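Local coordinates for protein activating signal cointegrator 1 complex subunit 3 (Homo sapiens, PDB 6YXQ) that unwinds alkylated DNA as an ATP-driven 3'-5' helicase and helps rescue stalled ribosomes, its N-terminal region included here serving to bind the partner subunit ASCC2, at residues L49-I54 / S96-L101. Sequence-based numbering, arbitrary orientation.
Sequences LTWKKI and SGAAFL
Helix 51-61 comes in closest at A99, whose CA lies 4.7 Å from W51 CA, while the neighbouring A98 receives the W51 ring. The methyl of A99 points toward the start of helix 51-61 and fits against main chain there and in the loop before it: its CB lies 3.4 Å from W51 N and 3.7 Å from L49 O. With nothing beyond CB, alanine suits a place where its methyl meets main chain. W51 CG is anti to the backbone N (chi1 -174°), which swings the indole across to A98. There the methyl of A98 sits over one face of the ring in a CH-pi contact, its CB 3.9 Å from the centroid of the six-membered ring and 21° off the normal, shifted toward the rim near CZ3. The base of the same side chain packs on the other alanine, W51 CB lying 4.0 Å from A99 CB, so W51 meets both alanines, A98 with the face of its indole and A99 with its CB. I54, one turn on, extends its CG1 branch (chi2 172°) and sets CD1 3.9 Å from A99 CB. T50 occupies the N-cap position, and its carbonyl O accepts the bond from I54 N that closes this first turn. An alanine in place of W51 would remove the indole and probably leave A98 without its aromatic cover, loosening the joint between the helices. The contact is buried apolar packing in an all-helical domain within the region required for ASCC2 interaction. Helix 64-85 joins it through L74 and L78 against W51 and through I77 and A81 against A98; L49 meets helix 147-163, while F100 and L101 reach helix 113-123.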
loop_
_atom_site.group_PDB
_atom_site.type_symbol
_atom_site.label_atom_id
_atom_site.label_comp_id
_atom_site.label_asym_id
_atom_site.label_seq_id
_atom_site.Cartn_x
_atom_site.Cartn_y
_atom_site.Cartn_z
ATOM N N LEU A 49 -13.040 27.177 4.028
ATOM C CA LEU A 49 -13.174 28.561 4.455
ATOM C C LEU A 49 -13.874 28.623 5.800
ATOM O O LEU A 49 -14.939 28.027 5.982
ATOM C CB LEU A 49 -13.940 29.384 3.418
ATOM C CG LEU A 49 -13.381 29.347 1.995
ATOM C CD1 LEU A 49 -14.179 30.289 1.134
ATOM C CD2 LEU A 49 -11.889 29.694 1.952
ATOM N N THR A 50 -13.275 29.354 6.732
ATOM C CA THR A 50 -13.842 29.542 8.053
ATOM C C THR A 50 -14.961 30.578 8.015
ATOM O O THR A 50 -15.160 31.287 7.027
ATOM C CB THR A 50 -12.760 29.978 9.033
ATOM O OG1 THR A 50 -13.373 30.427 10.246
ATOM C CG2 THR A 50 -11.971 31.115 8.445
ATOM N N TRP A 51 -15.686 30.667 9.133
ATOM C CA TRP A 51 -16.841 31.556 9.233
ATOM C C TRP A 51 -16.448 33.023 9.053
ATOM O O TRP A 51 -17.146 33.789 8.368
ATOM C CB TRP A 51 -17.515 31.333 10.587
ATOM C CG TRP A 51 -18.788 32.066 10.768
ATOM C CD1 TRP A 51 -19.028 33.096 11.632
ATOM C CD2 TRP A 51 -20.012 31.830 10.073
ATOM N NE1 TRP A 51 -20.329 33.520 11.513
ATOM C CE2 TRP A 51 -20.955 32.755 10.564
ATOM C CE3 TRP A 51 -20.402 30.929 9.079
ATOM C CZ2 TRP A 51 -22.263 32.802 10.096
ATOM C CZ3 TRP A 51 -21.697 30.977 8.614
ATOM C CH2 TRP A 51 -22.614 31.908 9.122
ATOM N N LYS A 52 -15.342 33.438 9.677
ATOM C CA LYS A 52 -14.871 34.814 9.531
ATOM C C LYS A 52 -14.489 35.118 8.084
ATOM O O LYS A 52 -14.810 36.192 7.560
ATOM C CB LYS A 52 -13.687 35.055 10.470
ATOM C CG LYS A 52 -14.048 34.999 11.951
ATOM C CD LYS A 52 -12.832 35.250 12.838
ATOM C CE LYS A 52 -13.207 35.340 14.318
ATOM N NZ LYS A 52 -14.107 36.500 14.621
ATOM N N LYS A 53 -13.801 34.184 7.421
ATOM C CA LYS A 53 -13.496 34.355 6.005
ATOM C C LYS A 53 -14.771 34.477 5.181
ATOM O O LYS A 53 -14.834 35.275 4.238
ATOM C CB LYS A 53 -12.633 33.192 5.505
ATOM C CG LYS A 53 -11.147 33.527 5.404
ATOM C CD LYS A 53 -10.339 32.401 4.771
ATOM C CE LYS A 53 -9.764 31.445 5.821
ATOM N NZ LYS A 53 -8.965 30.315 5.244
ATOM N N ILE A 54 -15.806 33.709 5.539
ATOM C CA ILE A 54 -17.051 33.728 4.776
ATOM C C ILE A 54 -17.742 35.077 4.906
ATOM O O ILE A 54 -18.224 35.642 3.914
ATOM C CB ILE A 54 -17.975 32.575 5.214
ATOM C CG1 ILE A 54 -17.457 31.238 4.684
ATOM C CG2 ILE A 54 -19.381 32.798 4.710
ATOM C CD1 ILE A 54 -18.206 30.046 5.226
ATOM N N SER A 96 -17.717 27.353 13.466
ATOM C CA SER A 96 -17.093 26.514 12.441
ATOM C C SER A 96 -18.080 25.507 11.870
ATOM O O SER A 96 -17.989 25.152 10.688
ATOM C CB SER A 96 -15.855 25.792 12.989
ATOM O OG SER A 96 -16.027 25.398 14.336
ATOM N N GLY A 97 -19.043 25.058 12.679
ATOM C CA GLY A 97 -20.117 24.241 12.142
ATOM C C GLY A 97 -20.994 25.004 11.167
ATOM O O GLY A 97 -21.439 24.457 10.158
ATOM N N ALA A 98 -21.252 26.284 11.453
ATOM C CA ALA A 98 -22.006 27.116 10.520
ATOM C C ALA A 98 -21.240 27.318 9.220
ATOM O O ALA A 98 -21.831 27.306 8.133
ATOM C CB ALA A 98 -22.338 28.465 11.159
ATOM N N ALA A 99 -19.925 27.520 9.311
ATOM C CA ALA A 99 -19.113 27.624 8.101
ATOM C C ALA A 99 -19.160 26.328 7.307
ATOM O O ALA A 99 -19.272 26.343 6.075
ATOM C CB ALA A 99 -17.673 27.982 8.456
ATOM N N PHE A 100 -19.092 25.195 8.006
ATOM C CA PHE A 100 -19.205 23.896 7.353
ATOM C C PHE A 100 -20.558 23.727 6.676
ATOM O O PHE A 100 -20.644 23.185 5.569
ATOM C CB PHE A 100 -18.978 22.788 8.380
ATOM C CG PHE A 100 -19.116 21.415 7.817
ATOM C CD1 PHE A 100 -18.083 20.846 7.098
ATOM C CD2 PHE A 100 -20.278 20.692 8.002
ATOM C CE1 PHE A 100 -18.207 19.580 6.570
ATOM C CE2 PHE A 100 -20.408 19.425 7.478
ATOM C CZ PHE A 100 -19.370 18.867 6.761
ATOM N N LEU A 101 -21.630 24.176 7.329
ATOM C CA LEU A 101 -22.956 24.096 6.725
ATOM C C LEU A 101 -23.032 24.949 5.467
ATOM O O LEU A 101 -23.451 24.470 4.405
ATOM C CB LEU A 101 -24.023 24.530 7.731
ATOM C CG LEU A 101 -24.310 23.524 8.840
ATOM C CD1 LEU A 101 -25.359 24.065 9.774
ATOM C CD2 LEU A 101 -24.745 22.183 8.265
#